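Local coordinates for acidocalcisomal pyrophosphatase (Trypanosoma brucei brucei, PDB 5CUY), which probably hydrolyses inorganic pyrophosphate to orthophosphate in a magnesium-dependent reaction, as other members of the soluble pyrophosphatase family do, at residues Thr39-Glu44 with Ser86-Thr91; Glu175-Ser180 with Ile249-Lys254; Gln275-Thr280 with Gly290-Val295. The protein carries 1 engineered substitution. All coordinates share one frame; numbering follows the deposited sequence.

Contact 1: Thr39-Glu44 with Ser86-Thr91; sequences TGRGSE and SAFDVT
Glu-44 and Ala-87 mark the nearest approach of two irregular loops, their CA atoms 6.4 Å apart. Residues 86-91 begin with a type I turn from Ser-86 to Asp-89, closed by the bond from Asp-89 N to Ser-86 O at 2.8 Å, and bend again in an inverse gamma turn centred on Asp-89. No direct hydrogen bond crosses the interface, so side-chain packing and one water join the loops. The Arg-41 chain leaves with CG beside the backbone N (chi1 -63°) and bends twice more, which carries its methylenes past Ala-87 and lays the guanidinium over one face of the Phe-88 ring. The two planes are only 14° apart with centres separated by 4.0 Å, an offset stack of guanidinium on ring in which Arg-41 NH2 overlies the CE2 rim. Tyr-107 adds a cation-pi contact to Arg-41 and meets Phe-88 edge-to-face. Residues 86-91 lead out of helix 74-86 toward helix 98-107, a helix-loop-helix consistent with an EF-hand-like unit; Asp-89 OD2 receives the N-H of Gly-94, as the first aspartate of such loops commonly does. Ala-87 turns its methyl toward the other loop, CB lying 3.9 Å from both Thr-39 OG1 and Arg-41 CG. Between the loops a water accepts from Arg-41 NE at 3.2 Å and donates to Glu-44 OE1 (2.6 Å) and to Ala-87 O (2.9 Å), tying the carboxylate to both loops. Glu-44 CD also rests against Val-90 CG1 at 3.7 Å.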
loop_
_atom_site.group_PDB
_atom_site.type_symbol
_atom_site.label_atom_id
_atom_site.label_comp_id
_atom_site.label_asym_id
_atom_site.label_seq_id
_atom_site.Cartn_x
_atom_site.Cartn_y
_atom_site.Cartn_z
ATOM N N THR D 39 -7.664 14.825 41.712
ATOM C CA THR D 39 -7.005 14.038 42.726
ATOM C C THR D 39 -6.801 12.534 42.419
ATOM O O THR D 39 -5.803 11.913 42.858
ATOM C CB THR D 39 -7.836 14.211 44.033
ATOM O OG1 THR D 39 -7.027 14.816 45.048
ATOM C CG2 THR D 39 -8.415 12.915 44.509
ATOM N N GLY D 40 -7.726 11.943 41.666
ATOM C CA GLY D 40 -7.618 10.522 41.441
ATOM C C GLY D 40 -8.195 9.704 42.617
ATOM O O GLY D 40 -8.084 8.478 42.646
ATOM N N ARG D 41 -8.822 10.366 43.590
ATOM C CA ARG D 41 -9.393 9.650 44.715
ATOM C C ARG D 41 -10.899 9.578 44.604
ATOM O O ARG D 41 -11.579 9.101 45.514
ATOM C CB ARG D 41 -9.005 10.303 46.037
ATOM C CG ARG D 41 -7.517 10.294 46.305
ATOM C CD ARG D 41 -6.931 8.912 46.346
ATOM N NE ARG D 41 -7.094 8.271 47.648
ATOM C CZ ARG D 41 -6.674 7.039 47.903
ATOM N NH1 ARG D 41 -6.085 6.335 46.947
ATOM N NH2 ARG D 41 -6.820 6.517 49.109
ATOM N N GLY D 42 -11.408 10.060 43.474
ATOM C CA GLY D 42 -12.835 10.019 43.200
ATOM C C GLY D 42 -13.700 11.069 43.855
ATOM O O GLY D 42 -13.291 12.223 44.063
ATOM N N SER D 43 -14.923 10.645 44.154
ATOM C CA SER D 43 -15.926 11.482 44.806
ATOM C C SER D 43 -15.621 11.538 46.300
ATOM O O SER D 43 -16.398 12.055 47.106
ATOM C CB SER D 43 -17.318 10.893 44.567
ATOM O OG SER D 43 -17.666 10.956 43.184
ATOM N N GLU D 44 -14.462 10.991 46.643
ATOM C CA GLU D 44 -13.977 10.951 48.009
ATOM C C GLU D 44 -13.258 12.265 48.310
ATOM O O GLU D 44 -12.887 12.545 49.455
ATOM C CB GLU D 44 -13.028 9.770 48.171
ATOM C CG GLU D 44 -12.720 9.432 49.599
ATOM C CD GLU D 44 -12.561 7.939 49.791
ATOM O OE1 GLU D 44 -11.573 7.355 49.260
ATOM O OE2 GLU D 44 -13.440 7.350 50.469
ATOM N N SER D 86 -5.953 16.392 51.762
ATOM C CA SER D 86 -7.331 16.389 52.230
ATOM C C SER D 86 -8.063 15.183 51.765
ATOM O O SER D 86 -8.855 14.586 52.516
ATOM C CB SER D 86 -8.108 17.584 51.701
ATOM O OG SER D 86 -7.682 18.788 52.298
ATOM N N ALA D 87 -7.813 14.804 50.525
ATOM C CA ALA D 87 -8.550 13.656 49.992
ATOM C C ALA D 87 -8.358 12.345 50.745
ATOM O O ALA D 87 -9.207 11.477 50.640
ATOM C CB ALA D 87 -8.294 13.476 48.460
ATOM N N PHE D 88 -7.266 12.202 51.502
ATOM C CA PHE D 88 -7.033 10.984 52.304
ATOM C C PHE D 88 -7.670 11.148 53.667
ATOM O O PHE D 88 -7.859 10.176 54.395
ATOM C CB PHE D 88 -5.545 10.690 52.497
ATOM C CG PHE D 88 -4.895 10.080 51.284
ATOM C CD1 PHE D 88 -4.597 10.861 50.170
ATOM C CD2 PHE D 88 -4.670 8.701 51.217
ATOM C CE1 PHE D 88 -4.095 10.291 48.999
ATOM C CE2 PHE D 88 -4.165 8.102 50.044
ATOM C CZ PHE D 88 -3.877 8.904 48.927
ATOM N N ASP D 89 -8.014 12.391 53.992
ATOM C CA ASP D 89 -8.640 12.750 55.253
ATOM C C ASP D 89 -10.140 12.588 55.063
ATOM O O ASP D 89 -10.887 13.560 55.105
ATOM C CB ASP D 89 -8.288 14.207 55.573
ATOM C CG ASP D 89 -8.786 14.668 56.949
ATOM O OD1 ASP D 89 -8.814 13.851 57.882
ATOM O OD2 ASP D 89 -9.118 15.859 57.096
ATOM N N VAL D 90 -10.565 11.345 54.864
ATOM C CA VAL D 90 -11.965 11.007 54.626
ATOM C C VAL D 90 -13.000 11.309 55.709
ATOM O O VAL D 90 -14.177 11.517 55.382
ATOM C CB VAL D 90 -12.103 9.524 54.261
ATOM C CG1 VAL D 90 -11.217 9.202 53.054
ATOM C CG2 VAL D 90 -11.704 8.667 55.451
ATOM N N THR D 91 -12.596 11.326 56.980
ATOM C CA THR D 91 -13.554 11.622 58.048
ATOM C C THR D 91 -13.432 13.100 58.417
ATOM O O THR D 91 -13.976 13.565 59.405
ATOM C CB THR D 91 -13.333 10.741 59.306
ATOM O OG1 THR D 91 -12.210 11.226 60.038
ATOM C CG2 THR D 91 -13.080 9.278 58.921
HETATM O O HOH W 1 -9.433 8.692 49.804
#

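Contact 2: Glu175-Ser180 with Ile249-Lys254; sequences EMYTPS and IKQDIK
The hairpin loop that joins strands 166-173 and 182-189 sets Tyr-177 and Pro-179 against Gln-251 and Ile-253 of strand 249-254, which pairs with 182-189 in the same antiparallel sheet. A chi1 of -180° stretches Gln-251 straight out toward the loop, delivering OE1 to the backbone N-H of Tyr-177 at 2.7 Å. The bond is fairly straight at 161° on the hydrogen, although the donor is tilted out of the amide's carbonyl plane. On the other branch of the amide, NE2 lies 3.4 Å from Tyr-177 CD1, the ring and amide planes steeply inclined at 63°. Within the loop Thr-178 OG1 accepts from Ser-180 N at 3.2 Å, which makes an ST turn. Two further bonds span the same residues, from Thr-178 OG1 to Glu-175 O at 2.7 Å and from Glu-175 N to Ser-180 OG at 2.9 Å. Farther along the strand the packing turns apolar, with Ile-253 CG2 4.3 Å from Pro-179 CG. Ile-253 CD1 lies against the carbonyl of Thr-178, 4.0 Å from its O. A neighbouring subunit backs the loop, its Tyr-107 packing on Pro-179 and its Gly-40 on Thr-178.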
loop_
_atom_site.group_PDB
_atom_site.type_symbol
_atom_site.label_atom_id
_atom_site.label_comp_id
_atom_site.label_asym_id
_atom_site.label_seq_id
_atom_site.Cartn_x
_atom_site.Cartn_y
_atom_site.Cartn_z
ATOM N N GLU D 175 14.726 -33.620 -11.275
ATOM C CA GLU D 175 14.509 -32.711 -12.386
ATOM C C GLU D 175 13.008 -32.520 -12.722
ATOM O O GLU D 175 12.252 -33.490 -12.837
ATOM C CB GLU D 175 15.310 -33.259 -13.555
ATOM C CG GLU D 175 15.075 -32.699 -14.925
ATOM C CD GLU D 175 15.959 -33.455 -15.955
ATOM O OE1 GLU D 175 15.772 -33.257 -17.184
ATOM O OE2 GLU D 175 16.845 -34.253 -15.517
ATOM N N MET D 176 12.578 -31.258 -12.826
ATOM C CA MET D 176 11.188 -30.916 -13.149
ATOM C C MET D 176 10.848 -31.369 -14.574
ATOM O O MET D 176 11.670 -31.308 -15.485
ATOM C CB MET D 176 10.986 -29.400 -12.985
ATOM C CG MET D 176 9.541 -28.890 -12.841
ATOM S SD MET D 176 9.569 -27.116 -12.354
ATOM C CE MET D 176 11.045 -26.527 -13.114
ATOM N N TYR D 177 9.622 -31.832 -14.735
ATOM C CA TYR D 177 9.107 -32.337 -15.996
ATOM C C TYR D 177 9.642 -33.742 -16.224
ATOM O O TYR D 177 9.884 -34.168 -17.365
ATOM C CB TYR D 177 9.457 -31.407 -17.142
ATOM C CG TYR D 177 8.831 -30.070 -16.961
ATOM C CD1 TYR D 177 7.447 -29.906 -17.071
ATOM C CD2 TYR D 177 9.613 -28.951 -16.656
ATOM C CE1 TYR D 177 6.859 -28.657 -16.890
ATOM C CE2 TYR D 177 9.043 -27.699 -16.462
ATOM C CZ TYR D 177 7.672 -27.555 -16.579
ATOM O OH TYR D 177 7.122 -26.314 -16.349
ATOM N N THR D 178 9.854 -34.434 -15.101
ATOM C CA THR D 178 10.301 -35.828 -15.084
ATOM C C THR D 178 9.937 -36.470 -13.743
ATOM O O THR D 178 9.706 -35.801 -12.747
ATOM C CB THR D 178 11.824 -35.982 -15.284
ATOM O OG1 THR D 178 12.476 -35.904 -14.003
ATOM C CG2 THR D 178 12.353 -34.934 -16.288
ATOM N N PRO D 179 9.911 -37.788 -13.704
ATOM C CA PRO D 179 9.562 -38.487 -12.459
ATOM C C PRO D 179 10.520 -38.287 -11.251
ATOM O O PRO D 179 10.168 -38.593 -10.112
ATOM C CB PRO D 179 9.495 -39.954 -12.903
ATOM C CG PRO D 179 9.149 -39.838 -14.379
ATOM C CD PRO D 179 10.057 -38.717 -14.819
ATOM N N SER D 180 11.717 -37.764 -11.480
ATOM C CA SER D 180 12.640 -37.650 -10.375
ATOM C C SER D 180 12.366 -36.436 -9.514
ATOM O O SER D 180 12.716 -36.418 -8.338
ATOM C CB SER D 180 14.079 -37.592 -10.881
ATOM O OG SER D 180 14.280 -36.448 -11.693
ATOM N N ILE D 249 6.546 -32.808 -2.199
ATOM C CA ILE D 249 5.769 -32.465 -3.367
ATOM C C ILE D 249 6.365 -33.215 -4.566
ATOM O O ILE D 249 7.589 -33.364 -4.643
ATOM C CB ILE D 249 5.783 -30.965 -3.602
ATOM C CG1 ILE D 249 4.827 -30.328 -2.590
ATOM C CG2 ILE D 249 5.351 -30.648 -5.031
ATOM C CD1 ILE D 249 4.916 -28.898 -2.503
ATOM N N LYS D 250 5.500 -33.745 -5.441
ATOM C CA LYS D 250 5.938 -34.441 -6.650
ATOM C C LYS D 250 5.121 -33.908 -7.803
ATOM O O LYS D 250 4.020 -33.414 -7.609
ATOM C CB LYS D 250 5.755 -35.967 -6.554
ATOM C CG LYS D 250 4.433 -36.399 -6.045
ATOM C CD LYS D 250 3.617 -37.068 -7.087
ATOM C CE LYS D 250 3.798 -38.581 -7.046
ATOM N NZ LYS D 250 2.578 -39.362 -7.526
ATOM N N GLN D 251 5.683 -33.961 -8.994
ATOM C CA GLN D 251 4.994 -33.505 -10.162
ATOM C C GLN D 251 4.030 -34.618 -10.627
ATOM O O GLN D 251 4.206 -35.802 -10.301
ATOM C CB GLN D 251 6.004 -33.184 -11.245
ATOM C CG GLN D 251 5.404 -32.695 -12.511
ATOM C CD GLN D 251 6.381 -31.839 -13.287
ATOM O OE1 GLN D 251 7.572 -31.788 -12.966
ATOM N NE2 GLN D 251 5.888 -31.154 -14.316
ATOM N N ASP D 252 3.004 -34.228 -11.382
ATOM C CA ASP D 252 2.036 -35.179 -11.868
ATOM C C ASP D 252 2.457 -35.764 -13.218
ATOM O O ASP D 252 2.270 -35.177 -14.271
ATOM C CB ASP D 252 0.663 -34.522 -11.967
ATOM C CG ASP D 252 -0.419 -35.526 -12.248
ATOM O OD1 ASP D 252 -0.056 -36.650 -12.652
ATOM O OD2 ASP D 252 -1.617 -35.197 -12.076
ATOM N N ILE D 253 3.032 -36.944 -13.166
ATOM C CA ILE D 253 3.498 -37.603 -14.361
ATOM C C ILE D 253 2.835 -38.937 -14.518
ATOM O O ILE D 253 2.828 -39.728 -13.592
ATOM C CB ILE D 253 4.992 -37.866 -14.295
ATOM C CG1 ILE D 253 5.701 -36.745 -13.498
ATOM C CG2 ILE D 253 5.511 -38.041 -15.729
ATOM C CD1 ILE D 253 6.060 -35.519 -14.264
ATOM N N LYS D 254 2.269 -39.186 -15.681
ATOM C CA LYS D 254 1.631 -40.461 -15.945
ATOM C C LYS D 254 2.326 -40.966 -17.200
ATOM O O LYS D 254 2.544 -40.210 -18.159
ATOM C CB LYS D 254 0.125 -40.297 -16.173
ATOM C CG LYS D 254 -0.663 -41.558 -15.752
ATOM C CD LYS D 254 -2.229 -41.351 -15.639
ATOM C CE LYS D 254 -2.963 -42.519 -14.859
ATOM N NZ LYS D 254 -4.482 -42.369 -14.770
HETATM O O HOH W 2 8.330 -35.688 -10.084
#

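Contact 3: Gln275-Thr280 with Gly290-Val295; sequences QTWEST and GDNDPV
Trp-277 faces Pro-294 with CA atoms 4.6 Å apart as segments 275-280 and 290-295 run antiparallel, and the far end closes to 4.1 Å between the CA atoms of Thr-280 and Gly-290. Glu-278 N donates to Asp-293 O at 3.0 Å, whereas Asn-292 N and Asp-293 N both turn to Glu-278 O in weak bonds; two residues opposite one, with Asn-292 at positive phi, fit a G1 beta bulge. With chi1 at -178°, Trp-277 swings its indole away from its own backbone N and spreads one face over this bulge, Asp-293 N standing 3.3 Å above the ring plane. Phe-152 of a neighbouring subunit meets the same ring edge-to-face. The Asn-292 amide lies nearly parallel to the indole, 19° between planes, and OD1 comes 3.1 Å from Trp-277 CZ2. That same OD1 takes the N-H of Thr-280 at 3.3 Å in a nearly straight bond whose donor stands above the carbonyl plane. Asp-291 to Asp-296 belong to the acidic PPase signature, and Asp-291 binds magnesium with Asp-296 and Asp-328; Asp-293 has also been seen to bind magnesium in this protein but holds no ion in this chain. Asp-291 OD1 also touches Glu-278 CB at 3.5 Å. At the other end Val-295 N bonds to Thr-276 OG1 at 3.0 Å, a hydroxyl also paired with Phe-273 O.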
loop_
_atom_site.group_PDB
_atom_site.type_symbol
_atom_site.label_atom_id
_atom_site.label_comp_id
_atom_site.label_asym_id
_atom_site.label_seq_id
_atom_site.Cartn_x
_atom_site.Cartn_y
_atom_site.Cartn_z
ATOM N N GLN D 275 -1.916 -30.377 7.816
ATOM C CA GLN D 275 -2.668 -30.950 8.943
ATOM C C GLN D 275 -4.183 -30.872 8.765
ATOM O O GLN D 275 -4.924 -30.488 9.710
ATOM C CB GLN D 275 -2.266 -30.246 10.263
ATOM C CG GLN D 275 -0.732 -30.192 10.469
ATOM C CD GLN D 275 -0.245 -29.466 11.756
ATOM O OE1 GLN D 275 -0.863 -28.511 12.237
ATOM N NE2 GLN D 275 0.901 -29.899 12.272
ATOM N N THR D 276 -4.644 -31.211 7.561
ATOM C CA THR D 276 -6.082 -31.183 7.256
ATOM C C THR D 276 -6.393 -32.453 6.494
ATOM O O THR D 276 -5.519 -32.990 5.834
ATOM C CB THR D 276 -6.496 -29.948 6.383
ATOM O OG1 THR D 276 -5.899 -30.054 5.091
ATOM C CG2 THR D 276 -6.086 -28.611 7.038
ATOM N N TRP D 277 -7.621 -32.941 6.592
ATOM C CA TRP D 277 -8.019 -34.179 5.916
ATOM C C TRP D 277 -9.517 -34.229 5.752
ATOM O O TRP D 277 -10.276 -34.164 6.733
ATOM C CB TRP D 277 -7.617 -35.384 6.731
ATOM C CG TRP D 277 -7.935 -36.684 6.094
ATOM C CD1 TRP D 277 -8.791 -37.663 6.565
ATOM C CD2 TRP D 277 -7.321 -37.228 4.923
ATOM N NE1 TRP D 277 -8.729 -38.789 5.758
ATOM C CE2 TRP D 277 -7.833 -38.545 4.745
ATOM C CE3 TRP D 277 -6.382 -36.738 4.008
ATOM C CZ2 TRP D 277 -7.425 -39.368 3.690
ATOM C CZ3 TRP D 277 -5.980 -37.550 2.968
ATOM C CH2 TRP D 277 -6.499 -38.856 2.815
ATOM N N GLU D 278 -9.940 -34.348 4.504
ATOM C CA GLU D 278 -11.347 -34.435 4.187
ATOM C C GLU D 278 -11.589 -35.895 3.856
ATOM O O GLU D 278 -11.129 -36.401 2.849
ATOM C CB GLU D 278 -11.614 -33.489 3.038
ATOM C CG GLU D 278 -11.575 -32.055 3.534
ATOM C CD GLU D 278 -12.959 -31.559 3.938
ATOM O OE1 GLU D 278 -13.611 -30.924 3.091
ATOM O OE2 GLU D 278 -13.425 -31.813 5.069
ATOM N N SER D 279 -12.323 -36.574 4.718
ATOM C CA SER D 279 -12.522 -38.003 4.561
ATOM C C SER D 279 -13.670 -38.573 3.757
ATOM O O SER D 279 -14.815 -38.171 3.907
ATOM C CB SER D 279 -12.557 -38.660 5.940
ATOM O OG SER D 279 -12.957 -40.018 5.811
ATOM N N THR D 280 -13.360 -39.562 2.933
ATOM C CA THR D 280 -14.405 -40.192 2.155
ATOM C C THR D 280 -15.208 -41.067 3.099
ATOM O O THR D 280 -15.922 -41.938 2.670
ATOM C CB THR D 280 -13.852 -41.084 1.038
ATOM O OG1 THR D 280 -12.862 -41.948 1.585
ATOM C CG2 THR D 280 -13.226 -40.267 -0.056
ATOM N N GLY D 290 -16.361 -36.863 1.752
ATOM C CA GLY D 290 -15.108 -36.145 1.575
ATOM C C GLY D 290 -14.274 -36.746 0.449
ATOM O O GLY D 290 -14.608 -37.797 -0.073
ATOM N N ASP D 291 -13.171 -36.118 0.081
ATOM C CA ASP D 291 -12.386 -36.653 -1.015
ATOM C C ASP D 291 -10.999 -37.269 -0.687
ATOM O O ASP D 291 -10.168 -37.453 -1.602
ATOM C CB ASP D 291 -12.245 -35.557 -2.066
ATOM C CG ASP D 291 -11.662 -34.297 -1.504
ATOM O OD1 ASP D 291 -11.287 -34.299 -0.320
ATOM O OD2 ASP D 291 -11.563 -33.297 -2.240
ATOM N N ASN D 292 -10.761 -37.619 0.585
ATOM C CA ASN D 292 -9.469 -38.188 1.027
ATOM C C ASN D 292 -8.304 -37.335 0.554
ATOM O O ASN D 292 -7.445 -37.787 -0.221
ATOM C CB ASN D 292 -9.282 -39.632 0.532
ATOM C CG ASN D 292 -9.902 -40.654 1.476
ATOM O OD1 ASN D 292 -10.181 -40.354 2.645
ATOM N ND2 ASN D 292 -10.112 -41.865 0.984
ATOM N N ASP D 293 -8.255 -36.113 1.075
ATOM C CA ASP D 293 -7.238 -35.152 0.666
ATOM C C ASP D 293 -7.245 -33.895 1.558
ATOM O O ASP D 293 -8.248 -33.574 2.194
ATOM C CB ASP D 293 -7.562 -34.766 -0.773
ATOM C CG ASP D 293 -6.357 -34.628 -1.621
ATOM O OD1 ASP D 293 -5.529 -35.570 -1.637
ATOM O OD2 ASP D 293 -6.249 -33.575 -2.291
ATOM N N PRO D 294 -6.109 -33.189 1.639
ATOM C CA PRO D 294 -6.014 -31.970 2.445
ATOM C C PRO D 294 -6.902 -30.962 1.730
ATOM O O PRO D 294 -7.123 -31.076 0.513
ATOM C CB PRO D 294 -4.534 -31.611 2.345
ATOM C CG PRO D 294 -3.870 -32.919 2.195
ATOM C CD PRO D 294 -4.772 -33.600 1.186
ATOM N N VAL D 295 -7.421 -29.984 2.459
ATOM C CA VAL D 295 -8.313 -29.045 1.829
ATOM C C VAL D 295 -7.508 -28.119 0.982
ATOM O O VAL D 295 -6.403 -27.715 1.351
ATOM C CB VAL D 295 -9.137 -28.232 2.855
ATOM C CG1 VAL D 295 -9.258 -28.999 4.144
ATOM C CG2 VAL D 295 -8.526 -26.861 3.071
#

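Overall arrangement
Contact 1 sits in the helical N-terminal part of the chain, the other two in the region with the beta sheets. It lies about 65 Å, centre to centre, from contact 3 and about 79 Å from contact 2. Contacts 2 and 3 share the other side of the chain's centre, about 23 Å between centres and about 10 Å between nearest atoms. Contact 3 alone reaches the metal, its Asp-291 side chain about 3 Å from the magnesium ion. Each of the three touches another subunit. Although remote within a chain, contacts 1 and 2 come together between subunits: Gly-40 O makes a weak hydrogen bond to Ser-180 OG of the second subunit.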